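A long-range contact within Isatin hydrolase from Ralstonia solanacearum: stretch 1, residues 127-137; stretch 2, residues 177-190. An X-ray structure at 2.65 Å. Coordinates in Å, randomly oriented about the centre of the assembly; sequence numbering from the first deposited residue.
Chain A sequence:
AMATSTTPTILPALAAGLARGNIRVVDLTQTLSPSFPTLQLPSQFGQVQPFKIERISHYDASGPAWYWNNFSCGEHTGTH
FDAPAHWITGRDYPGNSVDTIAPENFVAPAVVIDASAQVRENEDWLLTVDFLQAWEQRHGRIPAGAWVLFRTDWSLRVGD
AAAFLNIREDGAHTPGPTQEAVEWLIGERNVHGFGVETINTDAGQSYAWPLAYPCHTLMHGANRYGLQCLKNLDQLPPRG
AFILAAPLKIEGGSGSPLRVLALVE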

ATOM      1  N   LEU A 127      25.346 -11.535   8.756  1.00 51.15           N
ATOM      2  CA  LEU A 127      24.468 -12.687   8.917  1.00 48.54           C
ATOM      3  C   LEU A 127      25.034 -13.879   8.153  1.00 55.22           C
ATOM      4  O   LEU A 127      25.204 -13.821   6.934  1.00 58.96           O
ATOM      5  CB  LEU A 127      23.057 -12.357   8.425  1.00 45.42           C
ATOM      6  CG  LEU A 127      21.994 -13.451   8.528  1.00 42.26           C
ATOM      7  CD1 LEU A 127      21.788 -13.853   9.973  1.00 39.89           C
ATOM      8  CD2 LEU A 127      20.692 -12.976   7.917  1.00 41.11           C
ATOM      9  N   THR A 128      25.328 -14.957   8.870  1.00 55.09           N
ATOM     10  CA  THR A 128      25.962 -16.114   8.255  1.00 51.09           C
ATOM     11  C   THR A 128      25.027 -17.316   8.189  1.00 50.47           C
ATOM     12  O   THR A 128      23.978 -17.341   8.835  1.00 51.03           O
ATOM     13  CB  THR A 128      27.237 -16.518   9.015  1.00 53.66           C
ATOM     14  OG1 THR A 128      26.896 -16.910  10.349  1.00 54.95           O
ATOM     15  CG2 THR A 128      28.209 -15.356   9.071  1.00 49.88           C
ATOM     16  N   VAL A 129      25.416 -18.310   7.395  1.00 49.93           N
ATOM     17  CA  VAL A 129      24.662 -19.552   7.289  1.00 53.05           C
ATOM     18  C   VAL A 129      24.616 -20.258   8.641  1.00 60.46           C
ATOM     19  O   VAL A 129      23.574 -20.782   9.044  1.00 60.72           O
ATOM     20  CB  VAL A 129      25.273 -20.493   6.229  1.00 51.03           C
ATOM     21  CG1 VAL A 129      24.533 -21.821   6.197  1.00 52.09           C
ATOM     22  CG2 VAL A 129      25.245 -19.834   4.862  1.00 54.00           C
ATOM     23  N   ASP A 130      25.747 -20.254   9.342  1.00 62.82           N
ATOM     24  CA  ASP A 130      25.832 -20.859  10.667  1.00 66.33           C
ATOM     25  C   ASP A 130      24.807 -20.253  11.616  1.00 62.16           C
ATOM     26  O   ASP A 130      24.131 -20.972  12.351  1.00 66.56           O
ATOM     27  CB  ASP A 130      27.241 -20.700  11.241  1.00 79.80           C
ATOM     28  CG  ASP A 130      28.287 -21.437  10.428  1.00 95.36           C
ATOM     29  OD1 ASP A 130      28.096 -21.572   9.201  1.00 99.00           O
ATOM     30  OD2 ASP A 130      29.297 -21.883  11.014  1.00102.58           O
ATOM     31  N   PHE A 131      24.689 -18.930  11.588  1.00 54.91           N
ATOM     32  CA  PHE A 131      23.738 -18.231  12.445  1.00 54.92           C
ATOM     33  C   PHE A 131      22.303 -18.582  12.071  1.00 58.83           C
ATOM     34  O   PHE A 131      21.452 -18.749  12.945  1.00 65.32           O
ATOM     35  CB  PHE A 131      23.951 -16.717  12.364  1.00 52.36           C
ATOM     36  CG  PHE A 131      23.158 -15.934  13.377  1.00 50.99           C
ATOM     37  CD1 PHE A 131      21.879 -15.479  13.081  1.00 50.34           C
ATOM     38  CD2 PHE A 131      23.693 -15.647  14.623  1.00 50.06           C
ATOM     39  CE1 PHE A 131      21.149 -14.755  14.009  1.00 47.40           C
ATOM     40  CE2 PHE A 131      22.969 -14.923  15.557  1.00 50.18           C
ATOM     41  CZ  PHE A 131      21.695 -14.476  15.250  1.00 47.94           C
ATOM     42  N   LEU A 132      22.037 -18.694  10.773  1.00 55.37           N
ATOM     43  CA  LEU A 132      20.704 -19.052  10.302  1.00 54.00           C
ATOM     44  C   LEU A 132      20.330 -20.481  10.703  1.00 59.92           C
ATOM     45  O   LEU A 132      19.198 -20.739  11.116  1.00 61.83           O
ATOM     46  CB  LEU A 132      20.610 -18.883   8.785  1.00 52.23           C
ATOM     47  CG  LEU A 132      20.581 -17.442   8.267  1.00 48.74           C
ATOM     48  CD1 LEU A 132      20.703 -17.409   6.753  1.00 48.30           C
ATOM     49  CD2 LEU A 132      19.314 -16.718   8.721  1.00 41.70           C
ATOM     50  N   GLN A 133      21.280 -21.405  10.588  1.00 60.99           N
ATOM     51  CA  GLN A 133      21.032 -22.803  10.934  1.00 59.66           C
ATOM     52  C   GLN A 133      20.839 -22.999  12.436  1.00 59.55           C
ATOM     53  O   GLN A 133      20.140 -23.918  12.864  1.00 62.58           O
ATOM     54  CB  GLN A 133      22.174 -23.688  10.432  1.00 62.80           C
ATOM     55  CG  GLN A 133      22.179 -23.892   8.926  1.00 67.14           C
ATOM     56  CD  GLN A 133      23.335 -24.754   8.454  1.00 74.35           C
ATOM     57  OE1 GLN A 133      24.408 -24.766   9.062  1.00 75.30           O
ATOM     58  NE2 GLN A 133      23.121 -25.485   7.366  1.00 77.06           N
ATOM     59  N   ALA A 134      21.466 -22.140  13.233  1.00 57.47           N
ATOM     60  CA  ALA A 134      21.285 -22.174  14.679  1.00 60.27           C
ATOM     61  C   ALA A 134      19.896 -21.659  15.044  1.00 61.39           C
ATOM     62  O   ALA A 134      19.277 -22.130  15.998  1.00 66.51           O
ATOM     63  CB  ALA A 134      22.356 -21.354  15.373  1.00 57.54           C
ATOM     64  N   TRP A 135      19.419 -20.686  14.272  1.00 56.92           N
ATOM     65  CA  TRP A 135      18.086 -20.123  14.456  1.00 53.84           C
ATOM     66  C   TRP A 135      17.019 -21.191  14.236  1.00 57.86           C
ATOM     67  O   TRP A 135      16.061 -21.288  15.004  1.00 59.26           O
ATOM     68  CB  TRP A 135      17.871 -18.945  13.502  1.00 48.07           C
ATOM     69  CG  TRP A 135      16.548 -18.250  13.653  1.00 56.59           C
ATOM     70  CD1 TRP A 135      16.279 -17.157  14.427  1.00 59.23           C
ATOM     71  CD2 TRP A 135      15.317 -18.590  13.000  1.00 57.24           C
ATOM     72  NE1 TRP A 135      14.958 -16.800  14.302  1.00 57.71           N
ATOM     73  CE2 TRP A 135      14.344 -17.665  13.433  1.00 57.10           C
ATOM     74  CE3 TRP A 135      14.940 -19.590  12.097  1.00 54.43           C
ATOM     75  CZ2 TRP A 135      13.023 -17.709  12.992  1.00 56.59           C
ATOM     76  CZ3 TRP A 135      13.627 -19.633  11.663  1.00 52.86           C
ATOM     77  CH2 TRP A 135      12.685 -18.699  12.109  1.00 53.23           C
ATOM     78  N   GLU A 136      17.200 -21.996  13.191  1.00 57.57           N
ATOM     79  CA  GLU A 136      16.268 -23.075  12.875  1.00 57.92           C
ATOM     80  C   GLU A 136      16.249 -24.152  13.952  1.00 59.13           C
ATOM     81  O   GLU A 136      15.231 -24.813  14.154  1.00 62.64           O
ATOM     82  CB  GLU A 136      16.610 -23.707  11.524  1.00 56.23           C
ATOM     83  CG  GLU A 136      16.189 -22.878  10.323  1.00 60.25           C
ATOM     84  CD  GLU A 136      16.383 -23.613   9.008  1.00 65.69           C
ATOM     85  OE1 GLU A 136      17.233 -24.529   8.957  1.00 68.84           O
ATOM     86  OE2 GLU A 136      15.681 -23.277   8.030  1.00 65.01           O
ATOM     87  N   GLN A 137      17.373 -24.335  14.639  1.00 65.24           N
ATOM     88  CA  GLN A 137      17.452 -25.314  15.720  1.00 71.19           C
ATOM     89  C   GLN A 137      16.588 -24.900  16.903  1.00 71.13           C
ATOM     90  O   GLN A 137      16.193 -25.734  17.718  1.00 73.10           O
ATOM     91  CB  GLN A 137      18.902 -25.508  16.170  1.00 79.30           C
ATOM     92  CG  GLN A 137      19.762 -26.237  15.155  1.00 88.58           C
ATOM     93  CD  GLN A 137      19.139 -27.546  14.704  1.00 98.47           C
ATOM     94  OE1 GLN A 137      18.728 -28.370  15.525  1.00103.28           O
ATOM     95  NE2 GLN A 137      19.055 -27.739  13.391  1.00 97.34           N
ATOM     96  N   PRO A 177      23.782  -9.710   5.061  1.00 51.53           N
ATOM     97  CA  PRO A 177      24.087 -11.132   4.868  1.00 49.01           C
ATOM     98  C   PRO A 177      25.340 -11.370   4.033  1.00 50.98           C
ATOM     99  O   PRO A 177      25.679 -10.554   3.176  1.00 54.16           O
ATOM    100  CB  PRO A 177      22.849 -11.648   4.134  1.00 47.18           C
ATOM    101  CG  PRO A 177      22.402 -10.473   3.319  1.00 44.07           C
ATOM    102  CD  PRO A 177      22.729  -9.242   4.139  1.00 50.84           C
ATOM    103  N   THR A 178      26.020 -12.481   4.287  1.00 49.63           N
ATOM    104  CA  THR A 178      27.121 -12.907   3.433  1.00 54.81           C
ATOM    105  C   THR A 178      26.559 -13.457   2.132  1.00 57.53           C
ATOM    106  O   THR A 178      25.364 -13.741   2.040  1.00 58.59           O
ATOM    107  CB  THR A 178      27.987 -13.986   4.100  1.00 52.50           C
ATOM    108  OG1 THR A 178      27.264 -15.225   4.134  1.00 53.19           O
ATOM    109  CG2 THR A 178      28.367 -13.572   5.512  1.00 53.48           C
ATOM    110  N   GLN A 179      27.416 -13.617   1.130  1.00 55.66           N
ATOM    111  CA  GLN A 179      26.985 -14.199  -0.134  1.00 53.98           C
ATOM    112  C   GLN A 179      26.453 -15.613   0.076  1.00 52.96           C
ATOM    113  O   GLN A 179      25.425 -15.987  -0.487  1.00 53.67           O
ATOM    114  CB  GLN A 179      28.129 -14.214  -1.146  1.00 54.31           C
ATOM    115  CG  GLN A 179      27.775 -14.914  -2.449  1.00 55.18           C
ATOM    116  CD  GLN A 179      28.870 -14.805  -3.486  1.00 59.18           C
ATOM    117  OE1 GLN A 179      29.538 -13.779  -3.591  1.00 79.31           O
ATOM    118  NE2 GLN A 179      29.064 -15.868  -4.254  1.00 61.31           N
ATOM    119  N   GLU A 180      27.149 -16.389   0.900  1.00 54.66           N
ATOM    120  CA  GLU A 180      26.758 -17.766   1.172  1.00 58.10           C
ATOM    121  C   GLU A 180      25.379 -17.836   1.824  1.00 55.89           C
ATOM    122  O   GLU A 180      24.593 -18.731   1.523  1.00 56.87           O
ATOM    123  CB  GLU A 180      27.798 -18.457   2.058  1.00 68.74           C
ATOM    124  CG  GLU A 180      29.158 -18.676   1.393  1.00 80.78           C
ATOM    125  CD  GLU A 180      30.017 -17.415   1.338  1.00 89.98           C
ATOM    126  OE1 GLU A 180      29.563 -16.347   1.807  1.00 86.52           O
ATOM    127  OE2 GLU A 180      31.155 -17.494   0.824  1.00 96.82           O
ATOM    128  N   ALA A 181      25.089 -16.886   2.708  1.00 52.27           N
ATOM    129  CA  ALA A 181      23.788 -16.831   3.369  1.00 49.22           C
ATOM    130  C   ALA A 181      22.678 -16.541   2.363  1.00 48.70           C
ATOM    131  O   ALA A 181      21.616 -17.160   2.397  1.00 50.48           O
ATOM    132  CB  ALA A 181      23.795 -15.787   4.469  1.00 46.49           C
ATOM    133  N   VAL A 182      22.932 -15.592   1.469  1.00 48.23           N
ATOM    134  CA  VAL A 182      21.982 -15.261   0.417  1.00 43.90           C
ATOM    135  C   VAL A 182      21.745 -16.474  -0.484  1.00 47.35           C
ATOM    136  O   VAL A 182      20.603 -16.793  -0.816  1.00 47.15           O
ATOM    137  CB  VAL A 182      22.470 -14.064  -0.426  1.00 50.22           C
ATOM    138  CG1 VAL A 182      21.520 -13.799  -1.587  1.00 51.09           C
ATOM    139  CG2 VAL A 182      22.600 -12.822   0.445  1.00 43.29           C
ATOM    140  N   GLU A 183      22.824 -17.154  -0.861  1.00 48.19           N
ATOM    141  CA  GLU A 183      22.726 -18.361  -1.682  1.00 48.26           C
ATOM    142  C   GLU A 183      21.933 -19.464  -0.979  1.00 49.13           C
ATOM    143  O   GLU A 183      21.129 -20.155  -1.604  1.00 54.15           O
ATOM    144  CB  GLU A 183      24.121 -18.874  -2.051  1.00 50.84           C
ATOM    145  CG  GLU A 183      24.856 -18.003  -3.057  1.00 60.12           C
ATOM    146  CD  GLU A 183      26.296 -18.436  -3.276  1.00 66.83           C
ATOM    147  OE1 GLU A 183      26.819 -19.234  -2.467  1.00 70.77           O
ATOM    148  OE2 GLU A 183      26.906 -17.971  -4.263  1.00 70.20           O
ATOM    149  N   TRP A 184      22.160 -19.619   0.322  1.00 48.30           N
ATOM    150  CA  TRP A 184      21.476 -20.637   1.116  1.00 49.61           C
ATOM    151  C   TRP A 184      19.980 -20.347   1.230  1.00 52.03           C
ATOM    152  O   TRP A 184      19.152 -21.239   1.046  1.00 55.41           O
ATOM    153  CB  TRP A 184      22.109 -20.729   2.509  1.00 50.17           C
ATOM    154  CG  TRP A 184      21.582 -21.840   3.364  1.00 52.09           C
ATOM    155  CD1 TRP A 184      21.937 -23.154   3.307  1.00 54.80           C
ATOM    156  CD2 TRP A 184      20.623 -21.729   4.422  1.00 57.52           C
ATOM    157  NE1 TRP A 184      21.253 -23.873   4.257  1.00 56.62           N
ATOM    158  CE2 TRP A 184      20.439 -23.022   4.956  1.00 61.37           C
ATOM    159  CE3 TRP A 184      19.898 -20.665   4.968  1.00 54.98           C
ATOM    160  CZ2 TRP A 184      19.560 -23.279   6.006  1.00 61.29           C
ATOM    161  CZ3 TRP A 184      19.027 -20.922   6.012  1.00 59.07           C
ATOM    162  CH2 TRP A 184      18.865 -22.220   6.520  1.00 60.89           C
ATOM    163  N   LEU A 185      19.640 -19.096   1.528  1.00 47.61           N
ATOM    164  CA  LEU A 185      18.245 -18.682   1.645  1.00 48.25           C
ATOM    165  C   LEU A 185      17.464 -18.916   0.354  1.00 51.54           C
ATOM    166  O   LEU A 185      16.304 -19.329   0.386  1.00 55.32           O
ATOM    167  CB  LEU A 185      18.154 -17.206   2.043  1.00 45.63           C
ATOM    168  CG  LEU A 185      18.464 -16.880   3.503  1.00 49.68           C
ATOM    169  CD1 LEU A 185      18.295 -15.395   3.764  1.00 50.53           C
ATOM    170  CD2 LEU A 185      17.573 -17.692   4.432  1.00 52.45           C
ATOM    171  N   ILE A 186      18.100 -18.651  -0.781  1.00 47.94           N
ATOM    172  CA  ILE A 186      17.443 -18.825  -2.068  1.00 48.72           C
ATOM    173  C   ILE A 186      17.396 -20.292  -2.482  1.00 51.42           C
ATOM    174  O   ILE A 186      16.331 -20.825  -2.792  1.00 50.81           O
ATOM    175  CB  ILE A 186      18.144 -18.013  -3.170  1.00 50.47           C
ATOM    176  CG1 ILE A 186      18.044 -16.519  -2.870  1.00 45.07           C
ATOM    177  CG2 ILE A 186      17.534 -18.317  -4.528  1.00 48.02           C
ATOM    178  CD1 ILE A 186      18.838 -15.648  -3.827  1.00 45.76           C
ATOM    179  N   GLY A 187      18.556 -20.942  -2.472  1.00 58.62           N
ATOM    180  CA  GLY A 187      18.692 -22.293  -2.990  1.00 51.08           C
ATOM    181  C   GLY A 187      18.233 -23.423  -2.089  1.00 54.43           C
ATOM    182  O   GLY A 187      17.721 -24.433  -2.570  1.00 60.33           O
ATOM    183  N   GLU A 188      18.414 -23.270  -0.782  1.00 54.94           N
ATOM    184  CA  GLU A 188      18.080 -24.345   0.149  1.00 56.36           C
ATOM    185  C   GLU A 188      16.760 -24.118   0.887  1.00 56.43           C
ATOM    186  O   GLU A 188      16.220 -25.046   1.489  1.00 61.24           O
ATOM    187  CB  GLU A 188      19.213 -24.535   1.160  1.00 58.51           C
ATOM    188  CG  GLU A 188      20.483 -25.109   0.561  1.00 61.27           C
ATOM    189  CD  GLU A 188      20.284 -26.508   0.009  1.00 69.50           C
ATOM    190  OE1 GLU A 188      19.774 -27.375   0.751  1.00 72.99           O
ATOM    191  OE2 GLU A 188      20.632 -26.740  -1.169  1.00 72.83           O
ATOM    192  N   ARG A 189      16.237 -22.895   0.838  1.00 52.02           N
ATOM    193  CA  ARG A 189      15.030 -22.572   1.594  1.00 54.35           C
ATOM    194  C   ARG A 189      13.935 -21.919   0.753  1.00 56.02           C
ATOM    195  O   ARG A 189      12.784 -21.839   1.191  1.00 55.48           O
ATOM    196  CB  ARG A 189      15.382 -21.669   2.776  1.00 53.50           C
ATOM    197  CG  ARG A 189      16.160 -22.379   3.870  1.00 52.93           C
ATOM    198  CD  ARG A 189      15.368 -23.550   4.421  1.00 56.34           C
ATOM    199  NE  ARG A 189      16.064 -24.227   5.512  1.00 63.79           N
ATOM    200  CZ  ARG A 189      16.804 -25.321   5.363  1.00 64.29           C
ATOM    201  NH1 ARG A 189      16.949 -25.871   4.166  1.00 60.32           N
ATOM    202  NH2 ARG A 189      17.397 -25.868   6.414  1.00 67.36           N
ATOM    203  N   ASN A 190      14.300 -21.457  -0.442  1.00 54.22           N
ATOM    204  CA  ASN A 190      13.334 -20.931  -1.406  1.00 53.10           C
ATOM    205  C   ASN A 190      12.483 -19.806  -0.817  1.00 55.65           C
ATOM    206  O   ASN A 190      11.254 -19.813  -0.919  1.00 52.30           O
ATOM    207  CB  ASN A 190      12.441 -22.066  -1.921  1.00 54.93           C
ATOM    208  CG  ASN A 190      11.710 -21.710  -3.199  1.00 54.63           C
ATOM    209  OD1 ASN A 190      12.040 -20.734  -3.871  1.00 57.46           O
ATOM    210  ND2 ASN A 190      10.711 -22.509  -3.545  1.00 57.41           N
TER

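Two strand-to-helix turns lie side by side, their helices (129-137 and 179-187) running in broadly the same direction at 43°, with axes 9.6 Å apart at closest approach. At the start, Leu 127 and Pro 177 form a parallel beta bridge. Thr 178 N donates to Leu 127 O (3.1 Å) in a nearly straight hydrogen bond, and the same carbonyl oxygen also receives a CA-H...O contact from Pro 177 CA (3.6 Å). Each helix then begins with a threonine N-cap: Thr 128 OG1 accepts from Phe 131 N (3.2 Å) and Thr 178 OG1 from Ala 181 N (3.1 Å), satisfying amides that have no preceding helical turn to bond to.

Just beyond the caps the backbones remain close, with the CA atoms of Val 129 and Ala 181 4.9 Å apart. The small methyl side chain of Ala 181 points toward the first stretch, its CB 3.5 Å from Leu 127 O and 4.2 Å from Leu 132 CD1. Leu 132 CD1 also meets Leu 185 CD2 (3.9 Å), extending the apolar contact.

Trp 184, the residue most covered by the opposing stretch, fits as a knob among Val 129, Leu 132, Gln 133 and Glu 136. Val 129 CG1 sits over its ring face, 4.1 Å from the centroid of the five-membered ring, in a CH-pi contact, while Leu 132 CB packs against Trp 184 CZ3 at 3.8 Å.

Charge pairing closes the far end. The carboxylate of Glu 136 meets the guanidinium of Arg 189 in a two-pronged salt bridge: Arg 189 NE donates to Glu 136 OE2 (2.7 Å) and Arg 189 NH2 to Glu 136 OE1 (2.9 Å), both nearly linear. Arg 189 NH1 turns back to its own stretch, donating to Glu 188 O (2.9 Å).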